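Local atomic coordinates of Baccell_00875 (Bacteroides cellulosilyticus DSM 14838, PDB entry 5NO8), a protein that probably acts as a polysaccharide lyase that removes the L-rhamnose caps attached to glucuronic acid in complex arabinogalactan proteins. Residues A[108-113]-A[135-140]; A[77-82]-A[86-91]; A[165-170]-A[218-223]. All blocks are in the same frame, centred on the assembly; numbering follows the deposited sequence.

Interaction 1: residues A[108-113]-A[135-140]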
loop_
_atom_site.group_PDB
_atom_site.type_symbol
_atom_site.label_atom_id
_atom_site.label_comp_id
_atom_site.label_asym_id
_atom_site.label_seq_id
_atom_site.Cartn_x
_atom_site.Cartn_y
_atom_site.Cartn_z
ATOM N N GLY A 108 -9.418 -33.794 -14.415
ATOM C CA GLY A 108 -10.285 -33.842 -15.587
ATOM C C GLY A 108 -9.419 -34.010 -16.822
ATOM O O GLY A 108 -8.518 -34.863 -16.860
ATOM N N ASP A 109 -9.672 -33.173 -17.829
ATOM C CA ASP A 109 -8.877 -33.181 -19.058
ATOM C C ASP A 109 -7.470 -32.593 -18.893
ATOM O O ASP A 109 -6.657 -32.715 -19.787
ATOM C CB ASP A 109 -9.570 -32.342 -20.144
ATOM C CG ASP A 109 -10.894 -32.926 -20.593
ATOM O OD1 ASP A 109 -10.957 -34.164 -20.769
ATOM O OD2 ASP A 109 -11.858 -32.141 -20.770
ATOM N N ILE A 110 -7.210 -31.927 -17.779
ATOM C CA ILE A 110 -5.990 -31.118 -17.658
ATOM C C ILE A 110 -4.889 -31.833 -16.899
ATOM O O ILE A 110 -5.047 -32.195 -15.742
ATOM C CB ILE A 110 -6.277 -29.754 -17.007
ATOM C CG1 ILE A 110 -7.428 -29.034 -17.737
ATOM C CG2 ILE A 110 -5.036 -28.879 -17.010
ATOM C CD1 ILE A 110 -7.162 -28.863 -19.212
ATOM N N ARG A 111 -3.754 -31.967 -17.561
ATOM C CA ARG A 111 -2.530 -32.458 -16.950
ATOM C C ARG A 111 -1.727 -31.261 -16.481
ATOM O O ARG A 111 -1.488 -30.347 -17.297
ATOM C CB ARG A 111 -1.763 -33.214 -18.014
ATOM C CG ARG A 111 -0.502 -33.914 -17.583
ATOM C CD ARG A 111 0.038 -34.601 -18.846
ATOM N NE ARG A 111 1.143 -35.524 -18.636
ATOM C CZ ARG A 111 2.444 -35.250 -18.825
ATOM N NH1 ARG A 111 3.351 -36.216 -18.627
ATOM N NH2 ARG A 111 2.854 -34.021 -19.163
ATOM N N ILE A 112 -1.327 -31.267 -15.214
ATOM C CA ILE A 112 -0.451 -30.243 -14.646
ATOM C C ILE A 112 0.854 -30.912 -14.271
ATOM O O ILE A 112 0.877 -31.777 -13.395
ATOM C CB ILE A 112 -1.039 -29.548 -13.404
ATOM C CG1 ILE A 112 -2.463 -29.017 -13.665
ATOM C CG2 ILE A 112 -0.147 -28.399 -12.989
ATOM C CD1 ILE A 112 -3.581 -29.933 -13.207
ATOM N N LEU A 113 1.923 -30.556 -14.961
ATOM C CA LEU A 113 3.249 -31.141 -14.647
ATOM C C LEU A 113 4.113 -30.044 -14.074
ATOM O O LEU A 113 4.243 -28.994 -14.702
ATOM C CB LEU A 113 3.904 -31.715 -15.883
ATOM C CG LEU A 113 5.322 -32.306 -15.765
ATOM C CD1 LEU A 113 5.310 -33.517 -14.842
ATOM C CD2 LEU A 113 5.848 -32.675 -17.142
ATOM N N GLU A 135 -11.772 -32.744 -26.757
ATOM C CA GLU A 135 -12.328 -31.474 -27.236
ATOM C C GLU A 135 -11.507 -30.298 -26.706
ATOM O O GLU A 135 -10.839 -30.431 -25.686
ATOM C CB GLU A 135 -13.797 -31.303 -26.770
ATOM N N PRO A 136 -11.559 -29.149 -27.404
ATOM C CA PRO A 136 -10.950 -27.942 -26.840
ATOM C C PRO A 136 -11.581 -27.555 -25.496
ATOM O O PRO A 136 -12.764 -27.780 -25.281
ATOM C CB PRO A 136 -11.206 -26.857 -27.907
ATOM C CG PRO A 136 -11.630 -27.601 -29.143
ATOM C CD PRO A 136 -12.237 -28.886 -28.689
ATOM N N VAL A 137 -10.756 -27.008 -24.609
ATOM C CA VAL A 137 -11.215 -26.489 -23.330
ATOM C C VAL A 137 -10.771 -25.038 -23.192
ATOM O O VAL A 137 -9.726 -24.637 -23.727
ATOM C CB VAL A 137 -10.667 -27.297 -22.139
ATOM C CG1 VAL A 137 -11.073 -28.773 -22.266
ATOM C CG2 VAL A 137 -9.158 -27.189 -22.014
ATOM N N SER A 138 -11.574 -24.265 -22.460
ATOM C CA SER A 138 -11.193 -22.931 -22.015
ATOM C C SER A 138 -10.932 -23.004 -20.517
ATOM O O SER A 138 -11.669 -23.666 -19.791
ATOM C CB SER A 138 -12.267 -21.919 -22.329
ATOM O OG SER A 138 -12.445 -21.764 -23.726
ATOM N N LEU A 139 -9.839 -22.426 -20.064
ATOM C CA LEU A 139 -9.526 -22.385 -18.640
ATOM C C LEU A 139 -9.621 -20.936 -18.199
ATOM O O LEU A 139 -8.995 -20.074 -18.821
ATOM C CB LEU A 139 -8.105 -22.900 -18.353
ATOM C CG LEU A 139 -7.830 -24.358 -18.811
ATOM C CD1 LEU A 139 -6.430 -24.807 -18.418
ATOM C CD2 LEU A 139 -8.895 -25.299 -18.247
ATOM N N TYR A 140 -10.388 -20.683 -17.148
ATOM C CA TYR A 140 -10.521 -19.373 -16.585
ATOM C C TYR A 140 -10.059 -19.402 -15.132
ATOM O O TYR A 140 -10.148 -20.440 -14.455
ATOM C CB TYR A 140 -11.970 -18.946 -16.642
ATOM C CG TYR A 140 -12.541 -18.763 -18.008
ATOM C CD1 TYR A 140 -12.424 -17.534 -18.669
ATOM C CD2 TYR A 140 -13.191 -19.789 -18.673
ATOM C CE1 TYR A 140 -12.980 -17.344 -19.907
ATOM C CE2 TYR A 140 -13.740 -19.605 -19.933
ATOM C CZ TYR A 140 -13.614 -18.370 -20.544
ATOM O OH TYR A 140 -14.176 -18.150 -21.766
HETATM O O HOH W 1 -11.621 -32.157 -23.751
#
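Ile110 points its CG1-CD1 branch toward Val137 and Leu139, overlapping both, with Ile110 CD1 lying 3.8 Å from Val137 CG2. The isoleucine and valine branches run antiparallel past one another, whereas Ile110 and Leu139 meet tip to tip, Ile110 CG1 coming within 4.0 Å of Leu139 CD2. A bend at chi2 (-56°) puts Ile110 CD1 where it meets the valine methyl and also comes near Leu139 CD2. Strand 110-119 belongs to the antiparallel sheet of a beta sandwich and strand 137-145 to the sheet facing it; the closest CA pair, Asp109 and Val137, is 8.3 Å apart, and the buried side chains bridge the interval. Phe77, on the strand beside 137-145, also touches Ile110. Toward the loop end of the contact the chemistry turns polar. The first torsion of Val137 (chi1 -58°) sets CG1 beside its own backbone N, from where it approaches Asp109 OD2 at 3.8 Å, while CG2, between the backbone N and the carbonyl carbon, faces Ile110. Asp109 OD2 is itself in a salt bridge with Lys81, whose chain also packs on Val137. In addition, a water donates a weak hydrogen bond to Asp109 OD2 (3.0 Å from the water oxygen) and accepts one from Glu135 N (3.1 Å), joining the two segments.

Interaction 2: residues A[77-82]-A[86-91]; sequences FTVVKG and VKREWR
Phe77 and Arg88 form a hydrogen-bonded pair of the antiparallel hairpin 75-81/84-90, their side chains rising from the sheet flank to flank with ring and guanidinium planes 21° apart. The start of the arginine chain passes over one ring face in a CH-pi contact, Arg88 CB standing 4.1 Å from the Phe77 ring centroid and 28° off its normal. Trp90 crosses the phenylalanine at about a right angle, edge against edge, Trp90 CZ3 lying 3.9 Å from Phe77 CD2. With chi1 at 57°, Phe77 CG sits between its backbone N and carbonyl carbon, which brings the ring across to the partner strand. Replacing Phe77 with an alanine would probably open a gap beside Trp90 and leave the Arg88 methylenes without the ring they lie over. Beneath, Arg88 N donates to Phe77 O (2.8 Å) and Val79 N to Val86 O (2.9 Å), each with its reciprocal. On the opposite face the Thr78 side chain crosses that of Lys87 nearly perpendicularly, Thr78 OG1 lying 3.9 Å from Lys87 CB and hydrogen-bonded to a glycerol. Arg88 bends at chi2 and chi3, and its NH1 forms a salt bridge with Glu107 while CB and CG meet the ring; the charge is probably balanced beyond the hairpin.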
loop_
_atom_site.group_PDB
_atom_site.type_symbol
_atom_site.label_atom_id
_atom_site.label_comp_id
_atom_site.label_asym_id
_atom_site.label_seq_id
_atom_site.Cartn_x
_atom_site.Cartn_y
_atom_site.Cartn_z
ATOM N N PHE A 77 -8.160 -24.009 -11.339
ATOM C CA PHE A 77 -8.614 -23.454 -12.600
ATOM C C PHE A 77 -10.066 -23.820 -12.762
ATOM O O PHE A 77 -10.563 -24.784 -12.151
ATOM C CB PHE A 77 -7.787 -23.976 -13.787
ATOM C CG PHE A 77 -7.795 -25.475 -13.910
ATOM C CD1 PHE A 77 -8.860 -26.123 -14.501
ATOM C CD2 PHE A 77 -6.761 -26.237 -13.395
ATOM C CE1 PHE A 77 -8.890 -27.513 -14.605
ATOM C CE2 PHE A 77 -6.794 -27.623 -13.506
ATOM C CZ PHE A 77 -7.856 -28.251 -14.102
ATOM N N THR A 78 -10.752 -23.039 -13.572
ATOM C CA THR A 78 -12.107 -23.348 -13.969
ATOM C C THR A 78 -12.082 -23.803 -15.404
ATOM O O THR A 78 -11.711 -23.032 -16.285
ATOM C CB THR A 78 -13.013 -22.132 -13.771
ATOM O OG1 THR A 78 -13.028 -21.791 -12.381
ATOM C CG2 THR A 78 -14.431 -22.415 -14.256
ATOM N N VAL A 79 -12.543 -25.019 -15.663
ATOM C CA VAL A 79 -12.515 -25.583 -16.993
ATOM C C VAL A 79 -13.917 -25.521 -17.590
ATOM O O VAL A 79 -14.915 -25.875 -16.956
ATOM C CB VAL A 79 -11.868 -26.984 -17.065
ATOM C CG1 VAL A 79 -12.508 -27.962 -16.151
ATOM C CG2 VAL A 79 -11.883 -27.513 -18.492
ATOM N N VAL A 80 -13.963 -25.030 -18.809
ATOM C CA VAL A 80 -15.207 -24.834 -19.519
ATOM C C VAL A 80 -15.176 -25.535 -20.863
ATOM O O VAL A 80 -14.257 -25.334 -21.668
ATOM C CB VAL A 80 -15.451 -23.332 -19.749
ATOM C CG1 VAL A 80 -16.700 -23.126 -20.600
ATOM C CG2 VAL A 80 -15.597 -22.614 -18.419
ATOM N N LYS A 81 -16.194 -26.364 -21.111
ATOM C CA LYS A 81 -16.393 -27.075 -22.363
ATOM C C LYS A 81 -17.854 -26.913 -22.672
ATOM O O LYS A 81 -18.695 -27.575 -22.055
ATOM C CB LYS A 81 -16.092 -28.574 -22.221
ATOM C CG LYS A 81 -14.642 -28.940 -22.064
ATOM C CD LYS A 81 -14.412 -30.440 -22.292
ATOM C CE LYS A 81 -15.182 -31.311 -21.328
ATOM N NZ LYS A 81 -14.601 -32.690 -21.237
ATOM N N GLY A 82 -18.174 -25.993 -23.565
ATOM C CA GLY A 82 -19.583 -25.642 -23.811
ATOM C C GLY A 82 -20.259 -25.179 -22.527
ATOM O O GLY A 82 -19.696 -24.374 -21.768
ATOM N N VAL A 86 -16.589 -26.471 -14.599
ATOM C CA VAL A 86 -16.175 -27.148 -13.375
ATOM C C VAL A 86 -14.892 -26.514 -12.851
ATOM O O VAL A 86 -13.932 -26.425 -13.582
ATOM C CB VAL A 86 -15.894 -28.641 -13.605
ATOM C CG1 VAL A 86 -15.506 -29.306 -12.281
ATOM C CG2 VAL A 86 -17.115 -29.328 -14.212
ATOM N N LYS A 87 -14.870 -26.115 -11.586
ATOM C CA LYS A 87 -13.640 -25.688 -10.948
ATOM C C LYS A 87 -12.904 -26.902 -10.381
ATOM O O LYS A 87 -13.530 -27.754 -9.689
ATOM C CB LYS A 87 -13.873 -24.664 -9.838
ATOM C CG LYS A 87 -12.573 -24.289 -9.141
ATOM C CD LYS A 87 -12.708 -23.090 -8.221
ATOM C CE LYS A 87 -11.410 -22.854 -7.475
ATOM N NZ LYS A 87 -11.499 -21.716 -6.544
ATOM N N ARG A 88 -11.612 -26.978 -10.681
ATOM C CA ARG A 88 -10.727 -28.019 -10.152
ATOM C C ARG A 88 -9.604 -27.389 -9.350
ATOM O O ARG A 88 -9.120 -26.302 -9.682
ATOM C CB ARG A 88 -10.120 -28.831 -11.285
ATOM C CG ARG A 88 -11.095 -29.353 -12.322
ATOM C CD ARG A 88 -12.026 -30.399 -11.775
ATOM N NE ARG A 88 -11.315 -31.578 -11.245
ATOM C CZ ARG A 88 -11.443 -32.844 -11.660
ATOM N NH1 ARG A 88 -10.737 -33.787 -11.037
ATOM N NH2 ARG A 88 -12.262 -33.194 -12.652
ATOM N N GLU A 89 -9.185 -28.064 -8.291
ATOM C CA GLU A 89 -8.049 -27.627 -7.473
ATOM C C GLU A 89 -7.106 -28.818 -7.497
ATOM O O GLU A 89 -7.558 -29.943 -7.220
ATOM C CB GLU A 89 -8.476 -27.317 -6.035
ATOM C CG GLU A 89 -9.498 -26.203 -5.911
ATOM C CD GLU A 89 -10.078 -26.089 -4.512
ATOM O OE1 GLU A 89 -10.919 -26.943 -4.132
ATOM O OE2 GLU A 89 -9.697 -25.144 -3.789
ATOM N N TRP A 90 -5.851 -28.623 -7.893
ATOM C CA TRP A 90 -4.903 -29.741 -7.848
ATOM C C TRP A 90 -4.284 -29.798 -6.477
ATOM O O TRP A 90 -3.906 -28.768 -5.897
ATOM C CB TRP A 90 -3.884 -29.728 -9.001
ATOM C CG TRP A 90 -2.844 -28.652 -9.085
ATOM C CD1 TRP A 90 -1.560 -28.704 -8.589
ATOM C CD2 TRP A 90 -2.941 -27.424 -9.808
ATOM N NE1 TRP A 90 -0.880 -27.572 -8.929
ATOM C CE2 TRP A 90 -1.695 -26.768 -9.685
ATOM C CE3 TRP A 90 -3.956 -26.816 -10.559
ATOM C CZ2 TRP A 90 -1.451 -25.511 -10.262
ATOM C CZ3 TRP A 90 -3.702 -25.564 -11.134
ATOM C CH2 TRP A 90 -2.470 -24.937 -10.970
ATOM N N ARG A 91 -4.238 -31.009 -5.918
ATOM C CA ARG A 91 -3.734 -31.201 -4.568
ATOM C C ARG A 91 -3.081 -32.574 -4.388
ATOM O O ARG A 91 -2.092 -32.662 -3.689
ATOM C CB ARG A 91 -4.864 -31.049 -3.527
ATOM C CG ARG A 91 -4.346 -31.086 -2.086
ATOM C CD ARG A 91 -5.441 -30.842 -1.057
ATOM N NE ARG A 91 -6.212 -32.055 -0.881
ATOM C CZ ARG A 91 -5.926 -33.041 -0.027
ATOM N NH1 ARG A 91 -4.897 -32.979 0.820
ATOM N NH2 ARG A 91 -6.708 -34.104 -0.021
#

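Interaction 3: residues A[165-170]-A[218-223]; sequences THIWKG and IALDLP
Two facing sheets of the beta sandwich meet here: strand 163-168, outermost in the antiparallel sheet, lies over strand 217-221 of the other. The short strand axes pass 10.1 Å apart and run in nearly the same direction, 18° from each other, and side chains span the gap: two isoleucines, the methyl of Thr165 and the end of Leu220. Ile167 and Ile218 reach toward each other tip to tip, with Ile167 CD1 lying 4.0 Å from Ile218 CD1 and equally near Ile218 CG2. Thr165, two residues before Ile167, meets the same isoleucine end-on, its methyl CG2 being 4.0 Å from Ile218 CD1. That methyl is turned inward because CG2 stands opposite the backbone N (OG1 at chi1 -56°), while OG1 makes a weak hydrogen bond to Ala163 O. The other branch of Ile167 is used as well: its CG2 meets Leu220 CD2 at 4.1 Å, the two side chains crossing obliquely. Around this cluster, Tyr200 packs on Ile167, Ile202 on Ile218 and Trp237 on Leu220, extending the hydrophobic layer along both sheets. All four residues of the contact are buried, and the closest approaches are between methyl groups at ordinary van der Waals distance, an arrangement typical of the interior of a two-layer beta sandwich.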
loop_
_atom_site.group_PDB
_atom_site.type_symbol
_atom_site.label_atom_id
_atom_site.label_comp_id
_atom_site.label_asym_id
_atom_site.label_seq_id
_atom_site.Cartn_x
_atom_site.Cartn_y
_atom_site.Cartn_z
ATOM N N THR A 165 6.044 -8.535 0.444
ATOM C CA THR A 165 6.007 -9.209 -0.841
ATOM C C THR A 165 5.526 -8.243 -1.926
ATOM O O THR A 165 4.371 -7.870 -1.948
ATOM C CB THR A 165 5.117 -10.449 -0.688
ATOM O OG1 THR A 165 5.646 -11.238 0.401
ATOM C CG2 THR A 165 5.151 -11.271 -1.898
ATOM N N HIS A 166 6.428 -7.831 -2.793
ATOM C CA HIS A 166 6.132 -6.826 -3.817
ATOM C C HIS A 166 5.820 -7.577 -5.090
ATOM O O HIS A 166 6.728 -8.083 -5.761
ATOM C CB HIS A 166 7.315 -5.905 -3.960
ATOM C CG HIS A 166 7.593 -5.150 -2.698
ATOM N ND1 HIS A 166 6.658 -4.310 -2.128
ATOM C CD2 HIS A 166 8.652 -5.184 -1.842
ATOM C CE1 HIS A 166 7.145 -3.839 -0.986
ATOM N NE2 HIS A 166 8.359 -4.333 -0.800
ATOM N N ILE A 167 4.532 -7.622 -5.411
ATOM C CA ILE A 167 4.034 -8.401 -6.545
ATOM C C ILE A 167 3.860 -7.467 -7.734
ATOM O O ILE A 167 3.255 -6.411 -7.580
ATOM C CB ILE A 167 2.681 -9.034 -6.218
ATOM C CG1 ILE A 167 2.783 -9.875 -4.942
ATOM C CG2 ILE A 167 2.196 -9.897 -7.389
ATOM C CD1 ILE A 167 1.428 -10.225 -4.381
ATOM N N TRP A 168 4.402 -7.848 -8.885
ATOM C CA TRP A 168 4.144 -7.125 -10.127
ATOM C C TRP A 168 3.504 -8.043 -11.133
ATOM O O TRP A 168 4.150 -9.008 -11.613
ATOM C CB TRP A 168 5.378 -6.463 -10.713
ATOM C CG TRP A 168 5.070 -5.697 -11.959
ATOM C CD1 TRP A 168 5.763 -5.741 -13.134
ATOM C CD2 TRP A 168 3.959 -4.806 -12.180
ATOM N NE1 TRP A 168 5.154 -4.946 -14.060
ATOM C CE2 TRP A 168 4.067 -4.339 -13.507
ATOM C CE3 TRP A 168 2.911 -4.326 -11.376
ATOM C CZ2 TRP A 168 3.157 -3.431 -14.070
ATOM C CZ3 TRP A 168 1.986 -3.449 -11.948
ATOM C CH2 TRP A 168 2.137 -3.004 -13.288
ATOM N N LYS A 169 2.256 -7.713 -11.470
ATOM C CA LYS A 169 1.477 -8.448 -12.460
ATOM C C LYS A 169 1.865 -8.062 -13.893
ATOM O O LYS A 169 1.023 -7.729 -14.724
ATOM C CB LYS A 169 -0.038 -8.247 -12.208
ATOM C CG LYS A 169 -0.523 -6.811 -12.340
ATOM C CD LYS A 169 -2.020 -6.665 -12.055
ATOM C CE LYS A 169 -2.441 -5.233 -12.380
ATOM N NZ LYS A 169 -3.867 -4.977 -12.123
ATOM N N GLY A 170 3.145 -8.157 -14.201
ATOM C CA GLY A 170 3.685 -7.624 -15.452
ATOM C C GLY A 170 3.704 -8.565 -16.629
ATOM O O GLY A 170 4.575 -8.434 -17.505
ATOM N N ILE A 218 -1.410 -15.661 -1.049
ATOM C CA ILE A 218 -1.304 -15.116 -2.421
ATOM C C ILE A 218 -1.414 -16.248 -3.446
ATOM O O ILE A 218 -0.790 -17.291 -3.280
ATOM C CB ILE A 218 0.031 -14.372 -2.594
ATOM C CG1 ILE A 218 0.058 -13.127 -1.677
ATOM C CG2 ILE A 218 0.287 -14.010 -4.054
ATOM C CD1 ILE A 218 1.432 -12.678 -1.266
ATOM N N ALA A 219 -2.211 -16.031 -4.499
ATOM C CA ALA A 219 -2.260 -16.892 -5.670
ATOM C C ALA A 219 -1.935 -16.053 -6.910
ATOM O O ALA A 219 -2.529 -15.004 -7.112
ATOM C CB ALA A 219 -3.627 -17.540 -5.832
ATOM N N LEU A 220 -0.966 -16.484 -7.694
ATOM C CA LEU A 220 -0.607 -15.765 -8.921
ATOM C C LEU A 220 -1.479 -16.277 -10.082
ATOM O O LEU A 220 -1.501 -17.489 -10.359
ATOM C CB LEU A 220 0.881 -15.929 -9.213
ATOM C CG LEU A 220 1.820 -15.390 -8.123
ATOM C CD1 LEU A 220 3.249 -15.480 -8.589
ATOM C CD2 LEU A 220 1.530 -13.952 -7.681
ATOM N N ASP A 221 -2.157 -15.354 -10.768
ATOM C CA ASP A 221 -3.053 -15.690 -11.863
ATOM C C ASP A 221 -2.353 -15.737 -13.206
ATOM O O ASP A 221 -1.699 -14.783 -13.605
ATOM C CB ASP A 221 -4.197 -14.682 -11.963
ATOM C CG ASP A 221 -5.061 -14.645 -10.727
ATOM O OD1 ASP A 221 -5.478 -15.727 -10.250
ATOM O OD2 ASP A 221 -5.342 -13.541 -10.230
ATOM N N LEU A 222 -2.518 -16.849 -13.899
ATOM C CA LEU A 222 -2.066 -17.014 -15.260
ATOM C C LEU A 222 -3.108 -16.360 -16.182
ATOM O O LEU A 222 -4.248 -16.079 -15.752
ATOM C CB LEU A 222 -1.938 -18.517 -15.609
ATOM C CG LEU A 222 -0.700 -19.209 -15.069
ATOM C CD1 LEU A 222 -0.694 -19.290 -13.559
ATOM C CD2 LEU A 222 -0.552 -20.601 -15.707
ATOM N N PRO A 223 -2.743 -16.135 -17.455
ATOM C CA PRO A 223 -3.771 -15.727 -18.394
ATOM C C PRO A 223 -4.891 -16.756 -18.498
ATOM O O PRO A 223 -4.655 -17.960 -18.273
ATOM C CB PRO A 223 -3.016 -15.631 -19.738
ATOM C CG PRO A 223 -1.573 -15.546 -19.353
ATOM C CD PRO A 223 -1.456 -16.380 -18.128
#

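How the interactions relate
All three contacts lie in one beta sandwich. Interactions 1 and 3 join its two sheets through buried aliphatic side chains, their centres about 21 Å apart, whereas interaction 2 pairs neighbouring strands within one sheet by backbone hydrogen bonds and is only partly buried. Interaction 3 is wholly apolar; interaction 1 has a polar margin of carboxylate and water. Interactions 1 and 2 touch directly: since strands 75-81 and 137-145 are neighbours, Tyr140 O lies 2.8 Å from Thr78 N, a probable hydrogen bond, and the salt bridge of Lys81 is a second, separate link, to segment 108-113. Interaction 3 touches neither, but strand 217-221 pairs with 137-145, so its mixed-sheet side continues that of interaction 1.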